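Local coordinates for protein phosphoserine aminotransferase SerC (Cytophaga hutchinsonii ATCC 33406, PDB 3FFR) that probably catalyses the reversible, pyridoxal phosphate-dependent transfer of an amino group between glutamate and 3-phosphohydroxypyruvate in serine biosynthesis, at residues 59-64 / 204-209; 64-69 / 197-202; 164-169 / 183-188. One frame throughout, in Å; residues are numbered along the deposited sequence. Where two conformers were deposited one is given.

Interaction 1: 59-64 / 204-209; sequences PSNYEV and LNDRVI. With P33 (3,6,9,12,15,18-hexaoxaicosane-1,20-diol), chain K.
Tyr62 and Asn205 meet at an edge of the seven-stranded sheet, where a beta turn leads into strand 62-67 and strand 200-205 runs into helix 206-217. The two form an antiparallel non-hydrogen-bonded pair. Asn205 CB sits over the centre of the Tyr62 ring, 3.7 Å from its centroid and 7° off the normal, a CH-pi contact. The hydroxyl of Tyr62 reaches Trp179 O beyond the two segments. The next pair, Glu63 and Leu204, is hydrogen-bonded. Glu63 N gives to Leu204 O at 2.8 Å, and Leu204 N gives back to Glu63 O at 3.0 Å. Leu204 CD2 packs against the same Glu63 O at 3.6 Å. The Glu63 carboxylate turns elsewhere: OE2 accepts from Val64 N and forms a salt bridge with Lys53.

Asn205 is also the N-cap of the helix. Its CG lies between the backbone N and the carbonyl carbon (chi1 76°), and OD1 accepts from Val208 N at 3.1 Å. Its ND2 gives to a water, which Asn61 ND2 meets only weakly, and to Asp183 OD1. On the turn, Asn61 ND2 bonds Asp206 OD1 at 3.0 Å, nearly straight at 167°, arriving from above the carboxylate plane. Asp206 N makes a weak bond to Asn61 O. A polyether molecule, probably from the crystallisation liquor, bonds weakly to Asn61 O and Glu63 OE1. A type I turn entering one strand, beside an Asn N-cap ending its partner, makes a strand-to-helix junction at the edge of the central sheet in the large domain of a fold-type I aminotransferase.

Interaction 2: 64-69 / 197-202; sequences VLFLAS and AGLGVW
Val64 touches Val201 methyl to methyl, CG1 to CG1 at 3.9 Å, the two side chains crossing at a slant. Leu65 and Trp202 come next as an antiparallel hydrogen-bonded pair. Leu65 N gives to Trp202 O at 2.8 Å, and Trp202 N gives to Leu65 O along an almost straight bond of 177°. Phe66 lies on the other face of the sheet. Its ring runs alongside Val201, pointing the same way, and CD1 presents the ring edge to Val201 CG2 at 3.9 Å. Leu199 CD1 sits near Phe66 CB.

Leu67 pairs with Gly200 through two backbone bonds. Leu67 CD1 packs on Trp202 CB at 3.8 Å, at the edge of the indole. Trp202 NE1 bonds Ser184 OG. Leu67 O is also met by Leu199 CD1 at 3.4 Å. At Gly200 a beta carbon would run into Ser69 O, so the close approach of the chains here probably requires glycine. Ala68 packs on Ala68 of the second subunit. Ser69 then ends the segment as the N-cap of helix 70-81, OG accepting from Glu72 N. Helices 39-55 and 228-235 lie against opposite faces of the pair. Strand 200-205, antiparallel to both its neighbours in an otherwise parallel run, is the hallmark of the fold-type I large-domain sheet.

Interaction 3: 164-169 / 183-188; sequences IFVDAV and DSVFFS
Asp183 holds the start of strand 163-167 by side chain and backbone. Its OD2 accepts from Ile164 N at 2.8 Å, using the anti lone pair, and its own N gives to Ile164 O at 2.9 Å. The same OD2 forms a salt bridge with Arg156. Parallel pairing follows: Val166 N bonds Ser184 O, Phe186 N bonds Val166 O, and Ala168 N bonds Phe186 O at 3.1 Å.

Asp167 OD1 accepts from Val169 N, an Asx turn that shapes the end of the strand. Its OD2 bonds N1 of the pyridoxal phosphate on Lys191 and Trp74 NE1, while Ser188 OG bonds the cofactor phosphate. With its CG between the backbone N and the carbonyl carbon (chi1 60°), the Phe186 side chain leans over the neighbouring strand. Asp167 CA lies over one face of the Phe186 ring, offset toward its rim and 3.9 Å from the centroid, and Asp167 CB touches Phe186 CZ at 3.3 Å. An alanine here would probably open a gap beside Asp167 CB and Val169 CG2 and leave that side of the cofactor-binding aspartate without its packing.

Farther out, Ser184 OG, hydrogen-bonded to Ile203 O, lies 3.3 Å from Phe165 CD2. Val169 CG2 rests on Phe187 CA at 3.7 Å. Neighbouring parallel strands whose C-terminal ends bring an aspartate to the pyridine nitrogen and a serine to the phosphate are typical of the fold-type I active site.

All three contacts lie in one sheet. Interactions 1 and 2 are successive lengths of the same strand pair, sharing Val64, with Leu204 CD2 on Leu65 CD1 at 3.7 Å. Strand 200-205 also borders strand 184-188 and so joins both to interaction 3. Val201 N bonds Phe187 O at 2.8 Å, and Val201 O packs on Phe186 CB at 3.3 Å. Asp183 of interaction 3 also reaches interaction 1, its OD1 forming a salt bridge with Arg207 NH1 at 2.8 Å. Interaction 3 reaches the cofactor, and the side chain of Val169 is about 7 Å from a bound serine. In interaction 2 the side chain of Ser69 is about 9 Å from a bound serine. Interaction 1 borders a polyether instead.

Interaction 1: 59-64 / 204-209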
loop_
_atom_site.group_PDB
_atom_site.type_symbol
_atom_site.label_atom_id
_atom_site.label_comp_id
_atom_site.label_asym_id
_atom_site.label_seq_id
_atom_site.Cartn_x
_atom_site.Cartn_y
_atom_site.Cartn_z
ATOM N N PRO A 59 -7.815 -16.280 18.959
ATOM C CA PRO A 59 -8.320 -16.002 20.300
ATOM C C PRO A 59 -8.345 -14.528 20.640
ATOM O O PRO A 59 -7.837 -13.677 19.894
ATOM C CB PRO A 59 -7.356 -16.733 21.211
ATOM C CG PRO A 59 -6.116 -16.884 20.453
ATOM C CD PRO A 59 -6.450 -16.815 18.963
ATOM N N SER A 60 -8.897 -14.236 21.807
ATOM C CA SER A 60 -9.194 -12.850 22.186
ATOM C C SER A 60 -7.980 -11.976 22.432
ATOM O O SER A 60 -8.086 -10.750 22.408
ATOM C CB SER A 60 -10.146 -12.804 23.399
ATOM O OG SER A 60 -9.517 -13.373 24.525
ATOM N N ASN A 61 -6.819 -12.599 22.601
ATOM C CA ASN A 61 -5.580 -11.855 22.876
ATOM C C ASN A 61 -4.825 -11.450 21.598
ATOM O O ASN A 61 -3.745 -10.898 21.665
ATOM C CB ASN A 61 -4.632 -12.582 23.847
ATOM C CG ASN A 61 -4.117 -13.896 23.310
ATOM O OD1 ASN A 61 -4.874 -14.692 22.756
ATOM N ND2 ASN A 61 -2.824 -14.158 23.509
ATOM N N TYR A 62 -5.421 -11.763 20.459
ATOM C CA TYR A 62 -4.888 -11.376 19.144
ATOM C C TYR A 62 -5.691 -10.266 18.474
ATOM O O TYR A 62 -6.914 -10.179 18.607
ATOM C CB TYR A 62 -4.859 -12.568 18.184
ATOM C CG TYR A 62 -3.659 -13.471 18.343
ATOM C CD1 TYR A 62 -3.587 -14.415 19.364
ATOM C CD2 TYR A 62 -2.590 -13.390 17.465
ATOM C CE1 TYR A 62 -2.466 -15.253 19.478
ATOM C CE2 TYR A 62 -1.495 -14.230 17.558
ATOM C CZ TYR A 62 -1.419 -15.133 18.559
ATOM O OH TYR A 62 -0.314 -15.960 18.610
ATOM N N GLU A 63 -4.971 -9.469 17.697
ATOM C CA GLU A 63 -5.562 -8.415 16.862
ATOM C C GLU A 63 -5.102 -8.568 15.404
ATOM O O GLU A 63 -4.117 -9.240 15.106
ATOM C CB GLU A 63 -5.207 -7.037 17.388
ATOM C CG GLU A 63 -5.975 -5.979 16.636
ATOM C CD GLU A 63 -7.474 -6.161 16.769
ATOM O OE1 GLU A 63 -7.964 -5.814 17.877
ATOM O OE2 GLU A 63 -8.133 -6.628 15.787
ATOM N N VAL A 64 -5.870 -7.952 14.519
ATOM C CA VAL A 64 -5.603 -7.975 13.098
ATOM C C VAL A 64 -5.306 -6.546 12.686
ATOM O O VAL A 64 -6.111 -5.660 12.968
ATOM C CB VAL A 64 -6.849 -8.460 12.302
ATOM C CG1 VAL A 64 -6.672 -8.230 10.787
ATOM C CG2 VAL A 64 -7.166 -9.914 12.560
ATOM N N LEU A 204 -1.287 -10.271 15.397
ATOM C CA LEU A 204 -0.341 -10.193 16.518
ATOM C C LEU A 204 -1.042 -10.196 17.847
ATOM O O LEU A 204 -2.174 -9.765 17.965
ATOM C CB LEU A 204 0.517 -8.919 16.398
ATOM C CG LEU A 204 -0.099 -7.525 16.710
ATOM C CD1 LEU A 204 0.991 -6.452 16.614
ATOM C CD2 LEU A 204 -1.323 -7.142 15.806
ATOM N N ASN A 205 -0.327 -10.684 18.842
ATOM C CA ASN A 205 -0.877 -10.773 20.189
ATOM C C ASN A 205 -0.439 -9.688 21.163
ATOM O O ASN A 205 0.325 -8.738 20.880
ATOM C CB ASN A 205 -0.677 -12.183 20.797
ATOM C CG ASN A 205 0.764 -12.440 21.258
ATOM O OD1 ASN A 205 1.606 -11.557 21.202
ATOM N ND2 ASN A 205 1.040 -13.664 21.715
ATOM N N ASP A 206 -1.006 -9.848 22.346
ATOM C CA ASP A 206 -0.771 -8.931 23.467
ATOM C C ASP A 206 0.713 -8.761 23.791
ATOM O O ASP A 206 1.154 -7.676 24.171
ATOM C CB ASP A 206 -1.520 -9.411 24.745
ATOM C CG ASP A 206 -1.085 -10.854 25.236
ATOM O OD1 ASP A 206 -1.101 -11.884 24.499
ATOM O OD2 ASP A 206 -0.752 -10.967 26.448
ATOM N N ARG A 207 1.458 -9.856 23.700
ATOM C CA ARG A 207 2.904 -9.828 24.020
ATOM C C ARG A 207 3.674 -8.927 23.026
ATOM O O ARG A 207 4.591 -8.157 23.374
ATOM C CB ARG A 207 3.493 -11.249 24.053
ATOM C CG ARG A 207 2.832 -12.150 25.098
ATOM C CD ARG A 207 3.478 -13.492 25.226
ATOM N NE ARG A 207 4.851 -13.372 25.684
ATOM C CZ ARG A 207 5.929 -13.722 24.979
ATOM N NH1 ARG A 207 5.837 -14.276 23.788
ATOM N NH2 ARG A 207 7.128 -13.537 25.504
ATOM N N VAL A 208 3.262 -9.016 21.775
ATOM C CA VAL A 208 3.877 -8.223 20.729
ATOM C C VAL A 208 3.571 -6.732 20.967
ATOM O O VAL A 208 4.464 -5.879 20.939
ATOM C CB VAL A 208 3.391 -8.663 19.323
ATOM C CG1 VAL A 208 4.016 -7.773 18.249
ATOM C CG2 VAL A 208 3.792 -10.148 19.043
ATOM N N ILE A 209 2.304 -6.454 21.245
ATOM C CA ILE A 209 1.820 -5.080 21.496
ATOM C C ILE A 209 2.588 -4.493 22.684
ATOM O O ILE A 209 3.111 -3.386 22.644
ATOM C CB ILE A 209 0.290 -5.077 21.755
ATOM C CG1 ILE A 209 -0.461 -5.462 20.439
ATOM C CG2 ILE A 209 -0.180 -3.699 22.275
ATOM C CD1 ILE A 209 -1.888 -5.973 20.653
HETATM O O4 P33 K . -4.415 -8.165 22.734
HETATM C C3 P33 K . -5.343 -7.236 22.161
HETATM C C2 P33 K . -6.600 -7.881 21.578
HETATM O O1 P33 K . -7.236 -6.904 20.716
HETATM O O HOH W 1 -0.347 -16.271 22.279
#

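Interaction 2: 64-69 / 197-202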
loop_
_atom_site.group_PDB
_atom_site.type_symbol
_atom_site.label_atom_id
_atom_site.label_comp_id
_atom_site.label_asym_id
_atom_site.label_seq_id
_atom_site.Cartn_x
_atom_site.Cartn_y
_atom_site.Cartn_z
ATOM N N VAL A 64 -5.870 -7.952 14.519
ATOM C CA VAL A 64 -5.603 -7.975 13.098
ATOM C C VAL A 64 -5.306 -6.546 12.686
ATOM O O VAL A 64 -6.111 -5.660 12.968
ATOM C CB VAL A 64 -6.849 -8.460 12.302
ATOM C CG1 VAL A 64 -6.672 -8.230 10.787
ATOM C CG2 VAL A 64 -7.166 -9.914 12.560
ATOM N N LEU A 65 -4.170 -6.332 12.020
ATOM C CA LEU A 65 -3.775 -5.020 11.501
ATOM C C LEU A 65 -3.521 -5.075 10.000
ATOM O O LEU A 65 -2.972 -6.040 9.474
ATOM C CB LEU A 65 -2.512 -4.454 12.191
ATOM C CG LEU A 65 -2.612 -4.352 13.721
ATOM C CD1 LEU A 65 -1.248 -3.826 14.251
ATOM C CD2 LEU A 65 -3.797 -3.443 14.178
ATOM N N PHE A 66 -3.963 -4.020 9.331
ATOM C CA PHE A 66 -3.764 -3.881 7.898
ATOM C C PHE A 66 -2.650 -2.894 7.518
ATOM O O PHE A 66 -2.597 -1.753 7.999
ATOM C CB PHE A 66 -5.039 -3.450 7.190
ATOM C CG PHE A 66 -6.186 -4.412 7.353
ATOM C CD1 PHE A 66 -6.096 -5.733 6.925
ATOM C CD2 PHE A 66 -7.350 -4.003 7.956
ATOM C CE1 PHE A 66 -7.163 -6.611 7.077
ATOM C CE2 PHE A 66 -8.423 -4.882 8.108
ATOM C CZ PHE A 66 -8.323 -6.179 7.687
ATOM N N LEU A 67 -1.765 -3.394 6.660
ATOM C CA LEU A 67 -0.614 -2.648 6.120
ATOM C C LEU A 67 -0.575 -2.774 4.590
ATOM O O LEU A 67 -1.500 -3.321 3.971
ATOM C CB LEU A 67 0.709 -3.048 6.763
ATOM C CG LEU A 67 0.761 -2.894 8.296
ATOM C CD1 LEU A 67 0.095 -4.042 9.049
ATOM C CD2 LEU A 67 2.241 -2.697 8.791
ATOM N N ALA A 68 0.506 -2.303 3.972
ATOM C CA ALA A 68 0.524 -2.220 2.488
ATOM C C ALA A 68 1.016 -3.480 1.817
ATOM O O ALA A 68 0.667 -3.781 0.682
ATOM C CB ALA A 68 1.408 -1.029 2.039
ATOM N N SER A 69 1.908 -4.189 2.515
ATOM C CA SER A 69 2.575 -5.378 1.951
ATOM C C SER A 69 3.193 -6.213 3.055
ATOM O O SER A 69 3.318 -5.751 4.196
ATOM C CB SER A 69 3.725 -4.919 0.996
ATOM O OG SER A 69 4.705 -4.155 1.693
ATOM N N ALA A 197 -2.494 -7.782 -5.613
ATOM C CA ALA A 197 -1.579 -7.268 -4.590
ATOM C C ALA A 197 -2.006 -5.830 -4.195
ATOM O O ALA A 197 -2.634 -5.100 -4.969
ATOM C CB ALA A 197 -0.106 -7.319 -5.067
ATOM N N GLY A 198 -1.594 -5.473 -2.978
ATOM C CA GLY A 198 -1.843 -4.172 -2.373
ATOM C C GLY A 198 -2.372 -4.185 -0.955
ATOM O O GLY A 198 -2.875 -3.176 -0.463
ATOM N N LEU A 199 -2.170 -5.289 -0.235
ATOM C CA LEU A 199 -2.581 -5.354 1.174
ATOM C C LEU A 199 -1.833 -6.429 1.953
ATOM O O LEU A 199 -1.817 -7.594 1.564
ATOM C CB LEU A 199 -4.119 -5.602 1.297
ATOM C CG LEU A 199 -4.744 -5.400 2.702
ATOM C CD1 LEU A 199 -4.709 -3.873 3.111
ATOM C CD2 LEU A 199 -6.159 -6.030 2.780
ATOM N N GLY A 200 -1.229 -5.988 3.057
ATOM C CA GLY A 200 -0.588 -6.849 4.031
ATOM C C GLY A 200 -1.440 -6.952 5.272
ATOM O O GLY A 200 -2.174 -6.013 5.630
ATOM N N VAL A 201 -1.377 -8.123 5.907
ATOM C CA VAL A 201 -2.103 -8.400 7.130
ATOM C C VAL A 201 -1.178 -8.945 8.214
ATOM O O VAL A 201 -0.478 -9.948 8.028
ATOM C CB VAL A 201 -3.273 -9.407 6.885
ATOM C CG1 VAL A 201 -4.101 -9.567 8.137
ATOM C CG2 VAL A 201 -4.216 -8.916 5.713
ATOM N N TRP A 202 -1.177 -8.239 9.330
ATOM C CA TRP A 202 -0.348 -8.551 10.499
ATOM C C TRP A 202 -1.252 -8.950 11.653
ATOM O O TRP A 202 -1.995 -8.162 12.179
ATOM C CB TRP A 202 0.548 -7.353 10.839
ATOM C CG TRP A 202 1.597 -7.576 11.879
ATOM C CD1 TRP A 202 1.991 -8.772 12.413
ATOM C CD2 TRP A 202 2.506 -6.588 12.400
ATOM N NE1 TRP A 202 3.000 -8.572 13.311
ATOM C CE2 TRP A 202 3.359 -7.248 13.311
ATOM C CE3 TRP A 202 2.639 -5.212 12.226
ATOM C CZ2 TRP A 202 4.356 -6.576 14.042
ATOM C CZ3 TRP A 202 3.633 -4.540 12.953
ATOM C CH2 TRP A 202 4.464 -5.216 13.858
#

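Interaction 3: 164-169 / 183-188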
loop_
_atom_site.group_PDB
_atom_site.type_symbol
_atom_site.label_atom_id
_atom_site.label_comp_id
_atom_site.label_asym_id
_atom_site.label_seq_id
_atom_site.Cartn_x
_atom_site.Cartn_y
_atom_site.Cartn_z
ATOM N N ILE A 164 7.584 -14.809 18.895
ATOM C CA ILE A 164 7.664 -15.673 17.712
ATOM C C ILE A 164 6.747 -15.186 16.597
ATOM O O ILE A 164 5.520 -15.153 16.732
ATOM C CB ILE A 164 7.381 -17.177 18.053
ATOM C CG1 ILE A 164 8.358 -17.674 19.115
ATOM C CG2 ILE A 164 7.502 -18.049 16.786
ATOM C CD1 ILE A 164 8.066 -19.101 19.630
ATOM N N PHE A 165 7.384 -14.832 15.484
ATOM C CA PHE A 165 6.713 -14.341 14.249
ATOM C C PHE A 165 6.831 -15.383 13.161
ATOM O O PHE A 165 7.918 -15.883 12.883
ATOM C CB PHE A 165 7.343 -13.043 13.719
ATOM C CG PHE A 165 7.237 -11.895 14.643
ATOM C CD1 PHE A 165 8.193 -11.696 15.637
ATOM C CD2 PHE A 165 6.163 -11.016 14.554
ATOM C CE1 PHE A 165 8.045 -10.625 16.534
ATOM C CE2 PHE A 165 6.017 -9.953 15.418
ATOM C CZ PHE A 165 6.961 -9.760 16.431
ATOM N N VAL A 166 5.701 -15.669 12.524
ATOM C CA VAL A 166 5.676 -16.615 11.413
ATOM C C VAL A 166 5.216 -15.944 10.110
ATOM O O VAL A 166 4.136 -15.357 10.022
ATOM C CB VAL A 166 4.767 -17.829 11.719
ATOM C CG1 VAL A 166 4.836 -18.850 10.561
ATOM C CG2 VAL A 166 5.145 -18.506 13.049
ATOM N N ASP A 167 6.087 -16.023 9.114
ATOM C CA ASP A 167 5.778 -15.625 7.737
ATOM C C ASP A 167 5.003 -16.780 7.111
ATOM O O ASP A 167 5.523 -17.893 6.966
ATOM C CB ASP A 167 7.088 -15.276 7.011
ATOM C CG ASP A 167 6.903 -14.909 5.561
ATOM O OD1 ASP A 167 5.950 -15.389 4.917
ATOM O OD2 ASP A 167 7.782 -14.158 5.087
ATOM N N ALA A 168 3.717 -16.544 6.851
ATOM C CA ALA A 168 2.828 -17.549 6.169
ATOM C C ALA A 168 2.196 -16.917 4.917
ATOM O O ALA A 168 1.104 -17.229 4.504
ATOM C CB ALA A 168 1.758 -18.092 7.136
ATOM N N VAL A 169 2.967 -16.011 4.345
ATOM C CA VAL A 169 2.609 -15.228 3.190
ATOM C C VAL A 169 2.113 -16.080 2.038
ATOM O O VAL A 169 1.087 -15.792 1.437
ATOM C CB VAL A 169 3.785 -14.306 2.730
ATOM C CG1 VAL A 169 3.517 -13.682 1.348
ATOM C CG2 VAL A 169 4.089 -13.216 3.800
ATOM N N ASP A 183 3.404 -15.935 18.581
ATOM C CA ASP A 183 2.903 -14.624 18.974
ATOM C C ASP A 183 2.333 -13.796 17.823
ATOM O O ASP A 183 1.599 -12.831 18.039
ATOM C CB ASP A 183 4.028 -13.846 19.665
ATOM C CG ASP A 183 4.539 -14.577 20.921
ATOM O OD1 ASP A 183 3.798 -14.557 21.956
ATOM O OD2 ASP A 183 5.683 -15.121 20.870
ATOM N N SER A 184 2.633 -14.212 16.613
ATOM C CA SER A 184 2.223 -13.426 15.447
ATOM C C SER A 184 2.441 -14.182 14.162
ATOM O O SER A 184 3.330 -15.044 14.044
ATOM C CB SER A 184 3.058 -12.115 15.416
ATOM O OG SER A 184 2.879 -11.297 14.257
ATOM N N VAL A 185 1.534 -13.903 13.244
ATOM C CA VAL A 185 1.647 -14.403 11.875
ATOM C C VAL A 185 1.277 -13.281 10.916
ATOM O O VAL A 185 0.532 -12.363 11.258
ATOM C CB VAL A 185 0.778 -15.671 11.654
ATOM C CG1 VAL A 185 -0.707 -15.331 11.655
ATOM C CG2 VAL A 185 1.158 -16.387 10.358
ATOM N N PHE A 186 1.838 -13.337 9.712
ATOM C CA PHE A 186 1.523 -12.325 8.716
ATOM C C PHE A 186 1.516 -12.893 7.325
ATOM O O PHE A 186 2.085 -13.950 7.021
ATOM C CB PHE A 186 2.496 -11.131 8.817
ATOM C CG PHE A 186 3.952 -11.505 8.593
ATOM C CD1 PHE A 186 4.754 -11.906 9.646
ATOM C CD2 PHE A 186 4.502 -11.478 7.325
ATOM C CE1 PHE A 186 6.089 -12.249 9.462
ATOM C CE2 PHE A 186 5.842 -11.821 7.141
ATOM C CZ PHE A 186 6.627 -12.208 8.204
ATOM N N PHE A 187 0.796 -12.170 6.495
ATOM C CA PHE A 187 0.682 -12.498 5.066
ATOM C C PHE A 187 0.359 -11.282 4.247
ATOM O O PHE A 187 0.163 -10.167 4.757
ATOM C CB PHE A 187 -0.378 -13.579 4.837
ATOM C CG PHE A 187 -1.799 -13.198 5.227
ATOM C CD1 PHE A 187 -2.247 -13.345 6.527
ATOM C CD2 PHE A 187 -2.682 -12.750 4.283
ATOM C CE1 PHE A 187 -3.567 -13.006 6.900
ATOM C CE2 PHE A 187 -4.001 -12.402 4.633
ATOM C CZ PHE A 187 -4.442 -12.549 5.942
ATOM N N SER A 188 0.382 -11.497 2.945
ATOM C CA SER A 188 -0.142 -10.480 2.009
ATOM C C SER A 188 -1.161 -11.193 1.133
ATOM O O SER A 188 -1.190 -12.429 1.071
ATOM C CB SER A 188 0.956 -9.708 1.285
ATOM O OG SER A 188 1.824 -10.537 0.592
#